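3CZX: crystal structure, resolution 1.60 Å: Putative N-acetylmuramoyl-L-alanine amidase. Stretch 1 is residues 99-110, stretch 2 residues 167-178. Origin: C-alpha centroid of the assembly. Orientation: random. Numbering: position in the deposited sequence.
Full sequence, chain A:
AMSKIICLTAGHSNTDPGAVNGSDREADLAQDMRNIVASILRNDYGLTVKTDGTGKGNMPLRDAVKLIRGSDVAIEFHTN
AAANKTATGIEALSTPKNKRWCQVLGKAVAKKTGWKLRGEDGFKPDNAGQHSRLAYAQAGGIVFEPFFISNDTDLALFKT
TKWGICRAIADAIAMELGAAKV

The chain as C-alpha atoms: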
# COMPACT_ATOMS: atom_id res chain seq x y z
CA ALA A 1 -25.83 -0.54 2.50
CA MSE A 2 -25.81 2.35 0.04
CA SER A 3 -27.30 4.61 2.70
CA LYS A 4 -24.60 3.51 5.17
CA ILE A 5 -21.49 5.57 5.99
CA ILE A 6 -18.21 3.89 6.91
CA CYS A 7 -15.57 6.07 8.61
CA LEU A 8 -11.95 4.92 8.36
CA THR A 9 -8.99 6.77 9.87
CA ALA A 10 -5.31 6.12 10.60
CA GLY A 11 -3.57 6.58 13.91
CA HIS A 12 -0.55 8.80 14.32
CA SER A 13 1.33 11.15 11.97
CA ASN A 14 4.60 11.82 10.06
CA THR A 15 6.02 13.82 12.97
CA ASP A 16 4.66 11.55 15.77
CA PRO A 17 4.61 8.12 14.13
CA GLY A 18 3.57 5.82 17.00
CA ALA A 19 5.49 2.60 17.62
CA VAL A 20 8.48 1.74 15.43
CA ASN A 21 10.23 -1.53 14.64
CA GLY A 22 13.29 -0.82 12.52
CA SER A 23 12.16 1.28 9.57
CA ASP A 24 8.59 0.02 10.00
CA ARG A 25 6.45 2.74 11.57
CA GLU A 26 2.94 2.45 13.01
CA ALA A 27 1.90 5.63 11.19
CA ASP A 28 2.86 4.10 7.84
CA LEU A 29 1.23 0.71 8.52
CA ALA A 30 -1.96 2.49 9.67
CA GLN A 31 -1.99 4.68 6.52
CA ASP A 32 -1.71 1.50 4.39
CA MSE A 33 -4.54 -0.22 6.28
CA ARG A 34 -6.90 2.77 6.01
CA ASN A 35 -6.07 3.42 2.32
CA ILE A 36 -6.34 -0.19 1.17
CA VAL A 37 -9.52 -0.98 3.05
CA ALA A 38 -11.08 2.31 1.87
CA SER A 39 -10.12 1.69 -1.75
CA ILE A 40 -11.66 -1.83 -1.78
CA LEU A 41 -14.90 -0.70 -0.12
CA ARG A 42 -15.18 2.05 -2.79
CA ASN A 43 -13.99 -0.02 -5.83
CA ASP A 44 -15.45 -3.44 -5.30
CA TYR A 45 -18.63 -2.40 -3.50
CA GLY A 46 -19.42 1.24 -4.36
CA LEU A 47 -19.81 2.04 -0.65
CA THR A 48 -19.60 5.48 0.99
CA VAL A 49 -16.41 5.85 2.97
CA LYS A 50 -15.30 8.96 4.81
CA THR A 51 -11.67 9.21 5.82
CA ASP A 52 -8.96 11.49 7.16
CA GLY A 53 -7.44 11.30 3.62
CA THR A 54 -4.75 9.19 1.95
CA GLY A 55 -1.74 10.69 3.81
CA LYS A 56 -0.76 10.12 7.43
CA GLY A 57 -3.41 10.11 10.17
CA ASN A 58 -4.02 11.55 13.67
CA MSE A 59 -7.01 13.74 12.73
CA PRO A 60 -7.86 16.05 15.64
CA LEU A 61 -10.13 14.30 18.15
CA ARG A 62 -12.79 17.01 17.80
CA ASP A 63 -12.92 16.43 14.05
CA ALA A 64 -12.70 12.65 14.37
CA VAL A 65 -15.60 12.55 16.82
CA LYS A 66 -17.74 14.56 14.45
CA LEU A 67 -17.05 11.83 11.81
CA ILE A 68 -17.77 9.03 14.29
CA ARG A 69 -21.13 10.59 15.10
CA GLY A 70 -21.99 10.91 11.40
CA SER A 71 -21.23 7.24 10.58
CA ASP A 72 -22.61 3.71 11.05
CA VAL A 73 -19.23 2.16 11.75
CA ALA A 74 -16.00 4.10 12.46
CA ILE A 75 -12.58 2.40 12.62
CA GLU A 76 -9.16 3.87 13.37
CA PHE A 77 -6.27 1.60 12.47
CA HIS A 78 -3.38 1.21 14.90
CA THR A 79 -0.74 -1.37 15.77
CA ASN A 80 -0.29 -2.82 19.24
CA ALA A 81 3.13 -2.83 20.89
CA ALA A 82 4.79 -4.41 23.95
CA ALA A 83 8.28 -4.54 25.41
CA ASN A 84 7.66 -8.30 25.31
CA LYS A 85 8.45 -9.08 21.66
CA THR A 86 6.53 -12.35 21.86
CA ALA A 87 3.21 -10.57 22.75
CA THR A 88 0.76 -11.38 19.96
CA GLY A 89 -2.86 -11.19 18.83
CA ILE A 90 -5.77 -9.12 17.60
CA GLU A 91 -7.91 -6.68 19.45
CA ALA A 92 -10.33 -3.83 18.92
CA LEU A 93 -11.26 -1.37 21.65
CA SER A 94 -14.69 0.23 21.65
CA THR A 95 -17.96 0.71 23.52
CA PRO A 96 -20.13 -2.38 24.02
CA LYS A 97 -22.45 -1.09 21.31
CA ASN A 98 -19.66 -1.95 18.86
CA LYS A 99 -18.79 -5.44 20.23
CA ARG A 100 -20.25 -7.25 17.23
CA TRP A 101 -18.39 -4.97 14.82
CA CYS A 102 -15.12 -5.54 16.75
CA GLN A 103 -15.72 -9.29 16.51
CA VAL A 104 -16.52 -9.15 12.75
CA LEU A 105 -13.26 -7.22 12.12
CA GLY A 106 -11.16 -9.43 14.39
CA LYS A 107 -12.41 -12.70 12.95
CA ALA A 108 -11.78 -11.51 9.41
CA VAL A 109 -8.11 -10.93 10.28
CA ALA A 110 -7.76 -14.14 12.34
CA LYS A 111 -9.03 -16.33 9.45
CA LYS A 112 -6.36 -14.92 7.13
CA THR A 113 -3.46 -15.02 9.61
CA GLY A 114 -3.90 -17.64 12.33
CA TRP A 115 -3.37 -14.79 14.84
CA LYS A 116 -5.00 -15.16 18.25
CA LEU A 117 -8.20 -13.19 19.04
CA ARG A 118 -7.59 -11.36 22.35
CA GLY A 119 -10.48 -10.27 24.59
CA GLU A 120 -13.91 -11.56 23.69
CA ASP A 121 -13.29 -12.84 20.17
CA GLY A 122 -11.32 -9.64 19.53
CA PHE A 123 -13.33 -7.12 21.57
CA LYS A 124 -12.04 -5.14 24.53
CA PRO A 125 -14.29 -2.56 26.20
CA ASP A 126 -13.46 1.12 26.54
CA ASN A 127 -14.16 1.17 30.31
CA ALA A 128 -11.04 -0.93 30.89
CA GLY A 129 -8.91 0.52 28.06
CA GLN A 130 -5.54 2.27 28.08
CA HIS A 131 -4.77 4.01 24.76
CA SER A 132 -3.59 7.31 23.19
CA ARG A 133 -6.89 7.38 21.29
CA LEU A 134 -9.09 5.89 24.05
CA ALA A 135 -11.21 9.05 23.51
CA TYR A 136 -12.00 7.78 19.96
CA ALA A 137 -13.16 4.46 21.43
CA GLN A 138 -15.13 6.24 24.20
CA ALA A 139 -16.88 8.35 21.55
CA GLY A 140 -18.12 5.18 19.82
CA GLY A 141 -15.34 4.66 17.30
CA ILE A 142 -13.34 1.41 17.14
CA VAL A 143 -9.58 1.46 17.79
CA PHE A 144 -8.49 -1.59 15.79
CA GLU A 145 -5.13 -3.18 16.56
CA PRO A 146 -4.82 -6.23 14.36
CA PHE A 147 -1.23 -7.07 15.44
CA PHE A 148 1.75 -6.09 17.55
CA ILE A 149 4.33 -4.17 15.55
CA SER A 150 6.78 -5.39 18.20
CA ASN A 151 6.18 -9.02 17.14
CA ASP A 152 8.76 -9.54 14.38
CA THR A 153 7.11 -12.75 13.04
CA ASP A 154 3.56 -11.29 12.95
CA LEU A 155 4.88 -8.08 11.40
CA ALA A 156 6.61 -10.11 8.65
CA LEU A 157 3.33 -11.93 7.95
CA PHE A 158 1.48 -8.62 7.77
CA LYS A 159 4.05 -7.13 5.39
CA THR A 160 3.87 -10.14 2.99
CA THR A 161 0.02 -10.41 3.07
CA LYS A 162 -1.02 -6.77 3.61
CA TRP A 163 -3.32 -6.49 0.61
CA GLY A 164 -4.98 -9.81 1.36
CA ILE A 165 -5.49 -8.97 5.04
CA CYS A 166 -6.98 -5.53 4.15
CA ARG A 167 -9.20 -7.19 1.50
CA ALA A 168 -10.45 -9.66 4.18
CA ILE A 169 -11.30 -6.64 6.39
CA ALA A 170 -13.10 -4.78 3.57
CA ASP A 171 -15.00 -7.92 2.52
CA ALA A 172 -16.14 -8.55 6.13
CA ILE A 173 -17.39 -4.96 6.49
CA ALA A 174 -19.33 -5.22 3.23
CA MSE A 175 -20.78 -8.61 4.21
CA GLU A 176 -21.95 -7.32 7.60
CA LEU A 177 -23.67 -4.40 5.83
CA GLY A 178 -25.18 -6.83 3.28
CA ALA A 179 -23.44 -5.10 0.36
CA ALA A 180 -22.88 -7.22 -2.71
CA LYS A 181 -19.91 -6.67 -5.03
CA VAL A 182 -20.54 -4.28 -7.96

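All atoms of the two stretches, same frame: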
# COMPACT_ATOMS: atom_id res chain seq x y z
N LYS A 99 -19.42 -4.12 20.03
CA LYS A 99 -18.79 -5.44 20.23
C LYS A 99 -18.90 -6.35 18.99
O LYS A 99 -17.91 -6.93 18.56
CB LYS A 99 -19.40 -6.13 21.46
CG LYS A 99 -18.94 -7.56 21.67
CD LYS A 99 -19.82 -8.24 22.73
CE LYS A 99 -19.48 -7.83 24.07
NZ LYS A 99 -20.16 -8.83 24.97
N ARG A 100 -20.07 -6.44 18.41
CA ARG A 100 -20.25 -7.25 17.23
C ARG A 100 -19.35 -6.76 16.12
O ARG A 100 -18.68 -7.57 15.51
CB ARG A 100 -21.72 -7.23 16.81
CG ARG A 100 -22.01 -7.77 15.45
CD ARG A 100 -21.60 -9.15 15.22
NE ARG A 100 -22.06 -9.55 13.89
CZ ARG A 100 -21.84 -10.75 13.35
NH1 ARG A 100 -21.14 -11.67 14.02
NH2 ARG A 100 -22.29 -11.03 12.13
N TRP A 101 -19.28 -5.46 15.87
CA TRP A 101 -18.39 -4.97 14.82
C TRP A 101 -16.94 -5.33 15.10
O TRP A 101 -16.23 -5.75 14.19
CB TRP A 101 -18.49 -3.47 14.66
CG TRP A 101 -19.50 -3.04 13.71
CD1 TRP A 101 -20.60 -2.31 13.99
CD2 TRP A 101 -19.49 -3.24 12.29
NE1 TRP A 101 -21.30 -2.04 12.84
CE2 TRP A 101 -20.63 -2.61 11.78
CE3 TRP A 101 -18.61 -3.88 11.41
CZ2 TRP A 101 -20.94 -2.63 10.41
CZ3 TRP A 101 -18.93 -3.90 10.03
CH2 TRP A 101 -20.07 -3.26 9.56
N CYS A 102 -16.51 -5.17 16.35
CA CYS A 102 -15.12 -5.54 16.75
C CYS A 102 -14.84 -7.01 16.45
O CYS A 102 -13.72 -7.36 16.02
CB CYS A 102 -14.90 -5.25 18.25
SG CYS A 102 -14.85 -3.49 18.61
N GLN A 103 -15.85 -7.84 16.69
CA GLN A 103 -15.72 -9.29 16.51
C GLN A 103 -15.70 -9.65 15.01
O GLN A 103 -14.92 -10.51 14.58
CB GLN A 103 -16.81 -10.03 17.27
CG GLN A 103 -16.60 -9.95 18.77
CD GLN A 103 -17.72 -10.48 19.62
OE1 GLN A 103 -18.89 -10.56 19.18
NE2 GLN A 103 -17.37 -10.82 20.86
N VAL A 104 -16.52 -8.97 14.22
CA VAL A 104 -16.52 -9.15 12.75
C VAL A 104 -15.13 -8.81 12.18
O VAL A 104 -14.56 -9.58 11.40
CB VAL A 104 -17.59 -8.26 12.08
CG1 VAL A 104 -17.43 -8.21 10.56
CG2 VAL A 104 -18.99 -8.73 12.46
N LEU A 105 -14.59 -7.67 12.60
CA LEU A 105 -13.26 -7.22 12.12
C LEU A 105 -12.19 -8.20 12.56
O LEU A 105 -11.33 -8.59 11.78
CB LEU A 105 -12.91 -5.84 12.66
CG LEU A 105 -13.85 -4.72 12.15
CD1 LEU A 105 -13.66 -3.47 13.01
CD2 LEU A 105 -13.60 -4.42 10.66
N GLY A 106 -12.21 -8.57 13.84
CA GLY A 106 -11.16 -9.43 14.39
C GLY A 106 -11.14 -10.81 13.72
O GLY A 106 -10.08 -11.34 13.34
N LYS A 107 -12.32 -11.39 13.53
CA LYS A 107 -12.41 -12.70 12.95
C LYS A 107 -11.92 -12.71 11.51
O LYS A 107 -11.28 -13.67 11.06
CB LYS A 107 -13.85 -13.18 13.03
CG LYS A 107 -14.26 -13.48 14.46
CD LYS A 107 -15.75 -13.69 14.59
CE LYS A 107 -16.11 -14.25 15.96
NZ LYS A 107 -17.57 -14.29 16.15
N ALA A 108 -12.23 -11.64 10.77
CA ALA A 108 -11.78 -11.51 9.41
C ALA A 108 -10.26 -11.61 9.33
O ALA A 108 -9.71 -12.30 8.46
CB ALA A 108 -12.23 -10.17 8.84
N VAL A 109 -9.58 -10.92 10.25
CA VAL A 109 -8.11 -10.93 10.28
C VAL A 109 -7.55 -12.28 10.78
O VAL A 109 -6.58 -12.81 10.22
CB VAL A 109 -7.58 -9.77 11.14
CG1 VAL A 109 -6.04 -9.90 11.36
CG2 VAL A 109 -7.96 -8.41 10.49
N ALA A 110 -8.17 -12.85 11.82
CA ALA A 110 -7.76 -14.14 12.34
C ALA A 110 -7.81 -15.25 11.29
O ALA A 110 -6.91 -16.09 11.23
CB ALA A 110 -8.65 -14.53 13.58
N ARG A 167 -8.03 -6.71 2.27
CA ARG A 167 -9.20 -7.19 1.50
C ARG A 167 -10.15 -8.00 2.36
O ARG A 167 -11.37 -7.82 2.27
CB ARG A 167 -8.76 -8.02 0.28
CG ARG A 167 -9.97 -8.42 -0.59
CD ARG A 167 -9.54 -9.05 -1.88
NE ARG A 167 -8.75 -8.14 -2.68
CZ ARG A 167 -9.22 -7.20 -3.50
NH1 ARG A 167 -10.51 -7.01 -3.66
NH2 ARG A 167 -8.36 -6.44 -4.17
N ALA A 168 -9.62 -8.89 3.21
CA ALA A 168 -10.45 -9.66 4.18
C ALA A 168 -11.26 -8.69 5.07
O ALA A 168 -12.45 -8.90 5.33
CB ALA A 168 -9.57 -10.61 5.07
N ILE A 169 -10.62 -7.61 5.52
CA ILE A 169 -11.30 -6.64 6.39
C ILE A 169 -12.44 -5.95 5.62
O ILE A 169 -13.59 -5.90 6.08
CB ILE A 169 -10.29 -5.59 6.96
CG1 ILE A 169 -9.33 -6.25 7.96
CG2 ILE A 169 -11.04 -4.38 7.62
CD1 ILE A 169 -8.08 -5.37 8.33
N ALA A 170 -12.13 -5.45 4.44
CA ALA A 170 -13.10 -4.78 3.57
C ALA A 170 -14.26 -5.73 3.28
O ALA A 170 -15.44 -5.35 3.37
CB ALA A 170 -12.40 -4.31 2.28
N ASP A 171 -13.95 -6.95 2.86
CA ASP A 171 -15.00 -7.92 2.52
C ASP A 171 -15.95 -8.21 3.71
O ASP A 171 -17.18 -8.40 3.52
CB ASP A 171 -14.40 -9.24 2.03
CG ASP A 171 -13.82 -9.16 0.62
OD1 ASP A 171 -14.13 -8.22 -0.16
OD2 ASP A 171 -13.02 -10.07 0.32
N ALA A 172 -15.37 -8.29 4.91
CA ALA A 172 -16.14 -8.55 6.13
C ALA A 172 -17.06 -7.37 6.46
O ALA A 172 -18.19 -7.58 6.95
CB ALA A 172 -15.20 -8.89 7.30
N ILE A 173 -16.59 -6.14 6.25
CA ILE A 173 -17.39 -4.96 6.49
C ILE A 173 -18.56 -4.98 5.52
O ILE A 173 -19.69 -4.88 5.94
CB ILE A 173 -16.56 -3.64 6.36
CG1 ILE A 173 -15.53 -3.51 7.47
CG2 ILE A 173 -17.46 -2.40 6.38
CD1 ILE A 173 -14.49 -2.42 7.23
N ALA A 174 -18.27 -5.18 4.24
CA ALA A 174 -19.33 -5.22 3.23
C ALA A 174 -20.34 -6.32 3.53
O ALA A 174 -21.54 -6.09 3.47
CB ALA A 174 -18.74 -5.40 1.84
N MSE A 175 -19.86 -7.49 3.89
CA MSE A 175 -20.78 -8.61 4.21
C MSE A 175 -21.71 -8.26 5.38
O MSE A 175 -22.93 -8.55 5.35
CB MSE A 175 -19.99 -9.88 4.49
CG MSE A 175 -20.78 -11.03 5.04
SE MSE A 175 -21.80 -11.86 3.60
CE MSE A 175 -20.33 -12.90 2.85
N GLU A 176 -21.16 -7.63 6.41
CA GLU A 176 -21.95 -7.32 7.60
C GLU A 176 -23.04 -6.30 7.28
O GLU A 176 -24.10 -6.30 7.88
CB GLU A 176 -21.02 -6.82 8.70
CG GLU A 176 -21.67 -6.42 9.99
CD GLU A 176 -22.27 -7.58 10.78
OE1 GLU A 176 -22.15 -8.76 10.38
OE2 GLU A 176 -22.88 -7.28 11.84
N LEU A 177 -22.74 -5.43 6.32
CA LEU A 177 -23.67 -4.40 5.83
C LEU A 177 -24.65 -4.98 4.80
O LEU A 177 -25.62 -4.31 4.42
CB LEU A 177 -22.91 -3.26 5.20
CG LEU A 177 -22.02 -2.49 6.17
CD1 LEU A 177 -21.21 -1.44 5.45
CD2 LEU A 177 -22.87 -1.87 7.27
N GLY A 178 -24.39 -6.19 4.33
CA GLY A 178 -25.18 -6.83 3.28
C GLY A 178 -24.96 -6.26 1.90
O GLY A 178 -25.86 -6.33 1.04

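The one polar clasp between these two helices is a two-pronged salt bridge. R100 donates from NE to E176 OE2 at 3.2 Å and from NH2 to E176 OE1 at 2.9 Å, so both carboxylate oxygens are engaged. Both residues carry chi1 in t and chi2 in p, and the pairing lies at the edge of the contact, R100 exposed and E176 partly so. E176 also works through its aliphatic part: its CG lies over one face of the W101 ring, 3.8 Å from the centroid of the six-membered ring, a CH-pi contact. The indole edge meets L177, with W101 CZ2 3.8 Å from L177 CD2.

The backbones run roughly antiparallel, at 142°, with axes approaching to 8.5 Å. Alanines line the near point. A108 and A168 bring their CA atoms to 5.7 Å, and A108 CB touches A172 CB at 3.6 Å and the backbone A168 O at 3.7 Å. One turn earlier, V104 CG1 rests 4.0 Å from A172 CB.

Larger aliphatics fill the buried flank. L105 CD2 reaches I173 CG1 at 3.8 Å and I169 CG2 at 4.0 Å, while V109 CG2 meets I169 CG1 at 3.6 Å. The rule reads plainly: alanines where the helices come close, branched side chains beside them, and a charged pair at the margin.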